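Local atomic coordinates of NtrC family transcriptional regulator (Clostridium acetobutylicum ATCC 824, PDB entry 2Q5C), a protein that probably regulates transcription as a sigma54-dependent, NtrC-type activator that binds ATP and DNA, represented here by its N-terminal PrpR_N-type region, probably sensory. Residues Ile10-Asn15 with Thr35-Arg40; Asp82-Val87 with Ala114-Lys119. All blocks are in the same frame, centred on the assembly; numbering follows the deposited sequence. Where two conformers were deposited one is given.

Contact 1: Ile10-Asn15 with Thr35-Arg40; sequences ISQNEN and TASLTR. With SO4 (sulfate ion), chain F.
Ile10 and Ala36 meet at the C-terminal edge of a parallel, doubly wound alpha/beta sheet, where the chain leaves strand 6-11 for helix 14-27 and leaves strand 30-35 for helix 38-48. The tight part is apolar: CG2 of Ile10 lies 3.9 Å from CB of Ala36, and Ala41 of helix 38-48 touches both side chains. Beside it the backbone N of Ala36 donates to the O of Ser11 at 3.3 Å; the donor sits above the carbonyl plane, 65° out of it. The same oxygen takes a CA-H...O contact from CA of Thr35 at 3.2 Å. Ser11 OG accepts from the N of Asn13, an ST turn just before Asn13, the N-cap of helix 14-27. Gln12, with CG anti to its carbonyl carbon (chi1 -63°), runs over the backbone of Ala36, its CG 3.7 Å from the O of Ala36. Its OE1 and the OG of Ser37 both hydrogen-bond Thr151, next to Lys150 at the start of helix 150-158, and OE1 also binds a glycerol. On the looser, solvent side, a water joins Glu14 OE2 to Thr35 OG1, 2.6 Å from each. There too a sulfate is bound, like the glycerol probably from the crystallisation liquor; the N of Thr35 donates almost straight, at 174°, to its O1, 2.9 Å away.

Contact 2: Asp82-Val87 with Ala114-Lys119; sequences DTMRAV and AMLGVK
Leu116 points from the last turn of helix 109-116 at two residues of helix 80-90, Met84 and Val87, which stand on neighbouring turns of the same helix face. Its CD1 is shared between them, 3.7 Å from CE of Met84 and 3.7 Å from CG1 of Val87, and in each pair the side chains cross obliquely. Met84 and Met115 each have a second conformer; in the one given, Met84 is bent at both chi2 (-57°) and chi3 (-79°), and its CE is also 3.8 Å from CG of Leu116 and 4.1 Å from CB of Met115. With CG1 anti to its backbone N (chi1 171°), Val87 turns that methyl to both Leu116 CD1 and Val118 CG2, 4.0 Å from the latter. Between Leu116 and Val118 the chain leaves helical geometry at Gly117, with positive phi, and Lys119 begins the next strand. Ile112, one turn back on helix 109-116, touches both Met84 and Val87, while Leu97 of strand 96-102 packs against Val87. No hydrogen bond joins the two segments, and every approach is between carbons; helix 80-90 therefore meets the end of helix 109-116 and the turn after it through dispersion and burial of apolar surface, mostly through methyl groups, with Val87, Leu116 and Val118 as the surer part.

In the fold
From the N terminus, strand 6-11 leads into helix 14-27 and then strand 30-35, and contact 1 closes this first beta-alpha-beta unit where strand 30-35 gives way to helix 38-48. The chain then completes the first parallel sheet, of order 2-1-3-4, with strands 54-58 and 73-76 before helix 80-90. Contact 2 ties that helix to the end of helix 109-116 and the start of strand 119-125, closing a loop that holds strand 96-102 of a second sheet with the same strand order. The contacts run in series, neither nested nor crossed. The centres of contact 1 and contact 2 are about 25 Å apart, and the two do not touch; each belongs to a different alpha/beta domain.

Contact 1: Ile10-Asn15 with Thr35-Arg40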
loop_
_atom_site.group_PDB
_atom_site.type_symbol
_atom_site.label_atom_id
_atom_site.label_comp_id
_atom_site.label_asym_id
_atom_site.label_seq_id
_atom_site.Cartn_x
_atom_site.Cartn_y
_atom_site.Cartn_z
ATOM N N ILE A 10 10.005 0.134 0.189
ATOM C CA ILE A 10 9.630 -1.230 0.568
ATOM C C ILE A 10 8.169 -1.380 0.160
ATOM O O ILE A 10 7.301 -0.641 0.646
ATOM C CB ILE A 10 9.819 -1.498 2.077
ATOM C CG1 ILE A 10 11.273 -1.185 2.457
ATOM C CG2 ILE A 10 9.429 -2.962 2.380
ATOM C CD1 ILE A 10 11.597 -1.349 3.967
ATOM N N SER A 11 7.912 -2.277 -0.789
ATOM C CA SER A 11 6.598 -2.343 -1.424
ATOM C C SER A 11 6.475 -3.726 -2.032
ATOM O O SER A 11 7.473 -4.393 -2.237
ATOM C CB SER A 11 6.571 -1.284 -2.536
ATOM O OG SER A 11 5.375 -1.348 -3.313
ATOM N N GLN A 12 5.257 -4.138 -2.340
ATOM C CA GLN A 12 5.055 -5.346 -3.148
ATOM C C GLN A 12 4.594 -4.988 -4.559
ATOM O O GLN A 12 4.299 -5.891 -5.354
ATOM C CB GLN A 12 4.037 -6.270 -2.490
ATOM C CG GLN A 12 4.471 -6.798 -1.151
ATOM C CD GLN A 12 3.460 -7.748 -0.600
ATOM O OE1 GLN A 12 2.366 -7.345 -0.167
ATOM N NE2 GLN A 12 3.793 -9.017 -0.639
ATOM N N ASN A 13 4.551 -3.698 -4.879
ATOM C CA ASN A 13 4.019 -3.224 -6.153
ATOM C C ASN A 13 5.167 -3.162 -7.160
ATOM O O ASN A 13 6.049 -2.303 -7.052
ATOM C CB ASN A 13 3.386 -1.849 -5.948
ATOM C CG ASN A 13 2.508 -1.439 -7.080
ATOM O OD1 ASN A 13 2.992 -0.986 -8.108
ATOM N ND2 ASN A 13 1.182 -1.610 -6.906
ATOM N N GLU A 14 5.161 -4.072 -8.130
ATOM C CA GLU A 14 6.247 -4.160 -9.105
ATOM C C GLU A 14 6.422 -2.882 -9.909
ATOM O O GLU A 14 7.552 -2.503 -10.238
ATOM C CB GLU A 14 6.066 -5.366 -10.034
ATOM C CG GLU A 14 6.094 -6.712 -9.302
ATOM C CD GLU A 14 7.401 -6.985 -8.536
ATOM O OE1 GLU A 14 8.499 -6.683 -9.064
ATOM O OE2 GLU A 14 7.340 -7.518 -7.398
ATOM N N ASN A 15 5.323 -2.200 -10.217
ATOM C CA ASN A 15 5.429 -0.981 -11.020
ATOM C C ASN A 15 6.169 0.112 -10.261
ATOM O O ASN A 15 7.048 0.787 -10.818
ATOM C CB ASN A 15 4.051 -0.493 -11.453
ATOM C CG ASN A 15 3.501 -1.294 -12.618
ATOM O OD1 ASN A 15 4.193 -2.146 -13.201
ATOM N ND2 ASN A 15 2.248 -1.023 -12.972
ATOM N N THR A 35 11.086 -6.070 -1.523
ATOM C CA THR A 35 9.739 -6.534 -1.741
ATOM C C THR A 35 9.228 -7.149 -0.457
ATOM O O THR A 35 9.675 -8.246 -0.058
ATOM C CB THR A 35 9.718 -7.571 -2.898
ATOM O OG1 THR A 35 10.220 -6.936 -4.079
ATOM C CG2 THR A 35 8.301 -8.087 -3.159
ATOM N N ALA A 36 8.323 -6.438 0.208
ATOM C CA ALA A 36 7.813 -6.908 1.501
ATOM C C ALA A 36 6.622 -6.088 1.937
ATOM O O ALA A 36 6.404 -4.998 1.426
ATOM C CB ALA A 36 8.923 -6.796 2.567
ATOM N N SER A 37 5.882 -6.606 2.932
ATOM C CA SER A 37 4.806 -5.838 3.563
ATOM C C SER A 37 4.733 -6.120 5.070
ATOM O O SER A 37 5.296 -7.121 5.564
ATOM C CB SER A 37 3.438 -6.179 2.935
ATOM O OG SER A 37 3.065 -7.508 3.292
ATOM N N LEU A 38 4.019 -5.244 5.759
ATOM C CA LEU A 38 3.598 -5.475 7.145
ATOM C C LEU A 38 4.751 -5.859 8.079
ATOM O O LEU A 38 5.799 -5.190 8.061
ATOM C CB LEU A 38 2.440 -6.463 7.183
ATOM C CG LEU A 38 1.238 -6.053 6.311
ATOM C CD1 LEU A 38 0.128 -7.100 6.426
ATOM C CD2 LEU A 38 0.700 -4.678 6.625
ATOM N N THR A 39 4.594 -6.894 8.906
ATOM C CA THR A 39 5.663 -7.207 9.886
ATOM C C THR A 39 6.992 -7.534 9.212
ATOM O O THR A 39 8.057 -7.052 9.632
ATOM C CB THR A 39 5.223 -8.323 10.854
ATOM O OG1 THR A 39 4.070 -7.868 11.559
ATOM C CG2 THR A 39 6.345 -8.666 11.846
ATOM N N ARG A 40 6.969 -8.321 8.143
ATOM C CA ARG A 40 8.214 -8.649 7.451
ATOM C C ARG A 40 8.902 -7.385 6.904
ATOM O O ARG A 40 10.133 -7.266 6.989
ATOM C CB ARG A 40 7.917 -9.631 6.324
ATOM C CG ARG A 40 9.114 -9.977 5.526
ATOM C CD ARG A 40 8.909 -11.254 4.751
ATOM N NE ARG A 40 10.081 -11.503 3.912
ATOM C CZ ARG A 40 10.246 -10.986 2.700
ATOM N NH1 ARG A 40 9.308 -10.200 2.178
ATOM N NH2 ARG A 40 11.348 -11.250 2.009
HETATM S S SO4 F . 13.901 -8.087 -2.854
HETATM O O1 SO4 F . 13.373 -7.860 -1.507
HETATM O O2 SO4 F . 13.676 -9.483 -3.232
HETATM O O3 SO4 F . 13.216 -7.243 -3.829
HETATM O O4 SO4 F . 15.338 -7.800 -2.851
HETATM O O HOH W 1 9.779 -7.696 -6.516
#

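Contact 2: Asp82-Val87 with Ala114-Lys119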
loop_
_atom_site.group_PDB
_atom_site.type_symbol
_atom_site.label_atom_id
_atom_site.label_comp_id
_atom_site.label_asym_id
_atom_site.label_seq_id
_atom_site.Cartn_x
_atom_site.Cartn_y
_atom_site.Cartn_z
ATOM N N ASP A 82 -7.137 5.985 -6.833
ATOM C CA ASP A 82 -6.526 4.644 -6.834
ATOM C C ASP A 82 -7.609 3.611 -6.515
ATOM O O ASP A 82 -7.684 2.526 -7.141
ATOM C CB ASP A 82 -5.461 4.499 -5.734
ATOM C CG ASP A 82 -4.186 5.321 -5.959
ATOM O OD1 ASP A 82 -3.798 5.523 -7.120
ATOM O OD2 ASP A 82 -3.583 5.681 -4.903
ATOM N N THR A 83 -8.440 3.907 -5.518
ATOM C CA THR A 83 -9.514 2.971 -5.117
ATOM C C THR A 83 -10.552 2.819 -6.242
ATOM O O THR A 83 -10.963 1.707 -6.556
ATOM C CB THR A 83 -10.159 3.461 -3.831
ATOM O OG1 THR A 83 -9.161 3.476 -2.804
ATOM C CG2 THR A 83 -11.242 2.466 -3.386
ATOM N N MET A 84 -10.970 3.920 -6.844
ATOM C CA MET A 84 -11.943 3.838 -7.912
ATOM C C MET A 84 -11.398 3.024 -9.057
ATOM O O MET A 84 -12.121 2.179 -9.581
ATOM C CB MET A 84 -12.350 5.233 -8.373
ATOM C CG MET A 84 -12.982 6.060 -7.284
ATOM S SD MET A 84 -14.446 5.296 -6.526
ATOM C CE MET A 84 -15.706 5.646 -7.772
ATOM N N ARG A 85 -10.139 3.250 -9.452
ATOM C CA ARG A 85 -9.544 2.443 -10.548
ATOM C C ARG A 85 -9.665 0.945 -10.242
ATOM O O ARG A 85 -10.012 0.147 -11.128
ATOM C CB ARG A 85 -8.053 2.740 -10.696
ATOM C CG ARG A 85 -7.682 4.037 -11.395
ATOM C CD ARG A 85 -6.186 4.243 -11.264
ATOM N NE ARG A 85 -5.668 5.142 -12.294
ATOM C CZ ARG A 85 -4.456 5.695 -12.271
ATOM N NH1 ARG A 85 -3.635 5.456 -11.281
ATOM N NH2 ARG A 85 -4.090 6.520 -13.259
ATOM N N ALA A 86 -9.406 0.563 -8.994
ATOM C CA ALA A 86 -9.458 -0.847 -8.635
ATOM C C ALA A 86 -10.881 -1.371 -8.676
ATOM O O ALA A 86 -11.099 -2.485 -9.184
ATOM C CB ALA A 86 -8.827 -1.094 -7.281
ATOM N N VAL A 87 -11.838 -0.613 -8.170
ATOM C CA VAL A 87 -13.233 -1.070 -8.199
ATOM C C VAL A 87 -13.697 -1.194 -9.649
ATOM O O VAL A 87 -14.373 -2.166 -10.040
ATOM C CB VAL A 87 -14.109 -0.126 -7.417
ATOM C CG1 VAL A 87 -15.612 -0.479 -7.646
ATOM C CG2 VAL A 87 -13.743 -0.181 -5.935
ATOM N N ALA A 114 -22.693 4.412 -5.952
ATOM C CA ALA A 114 -23.452 5.305 -6.804
ATOM C C ALA A 114 -22.753 5.596 -8.126
ATOM O O ALA A 114 -23.399 5.606 -9.174
ATOM C CB ALA A 114 -23.742 6.587 -6.046
ATOM N N MET A 115 -21.441 5.841 -8.073
ATOM C CA MET A 115 -20.667 6.305 -9.236
ATOM C C MET A 115 -20.268 5.189 -10.221
ATOM O O MET A 115 -20.076 5.439 -11.422
ATOM C CB MET A 115 -19.404 7.091 -8.780
ATOM C CG MET A 115 -19.622 8.372 -7.891
ATOM S SD MET A 115 -18.091 9.312 -7.478
ATOM C CE MET A 115 -17.826 9.829 -9.147
ATOM N N LEU A 116 -20.132 3.961 -9.711
ATOM C CA LEU A 116 -19.690 2.830 -10.534
ATOM C C LEU A 116 -20.721 1.705 -10.675
ATOM O O LEU A 116 -20.471 0.710 -11.375
ATOM C CB LEU A 116 -18.326 2.296 -10.044
ATOM C CG LEU A 116 -17.106 3.186 -10.335
ATOM C CD1 LEU A 116 -15.861 2.500 -9.802
ATOM C CD2 LEU A 116 -16.954 3.472 -11.825
ATOM N N GLY A 117 -21.869 1.846 -10.031
ATOM C CA GLY A 117 -22.964 0.898 -10.203
ATOM C C GLY A 117 -22.630 -0.477 -9.668
ATOM O O GLY A 117 -22.900 -1.505 -10.311
ATOM N N VAL A 118 -22.030 -0.495 -8.484
ATOM C CA VAL A 118 -21.661 -1.725 -7.780
ATOM C C VAL A 118 -22.273 -1.782 -6.389
ATOM O O VAL A 118 -22.812 -0.780 -5.895
ATOM C CB VAL A 118 -20.118 -1.864 -7.663
ATOM C CG1 VAL A 118 -19.508 -2.071 -9.020
ATOM C CG2 VAL A 118 -19.506 -0.644 -6.984
ATOM N N LYS A 119 -22.237 -2.963 -5.781
ATOM C CA LYS A 119 -22.610 -3.120 -4.392
ATOM C C LYS A 119 -21.324 -3.411 -3.649
ATOM O O LYS A 119 -20.529 -4.259 -4.070
ATOM C CB LYS A 119 -23.605 -4.284 -4.225
ATOM C CG LYS A 119 -24.227 -4.349 -2.837
ATOM C CD LYS A 119 -25.364 -5.364 -2.790
ATOM C CE LYS A 119 -25.873 -5.519 -1.357
ATOM N NZ LYS A 119 -26.140 -6.962 -1.038
#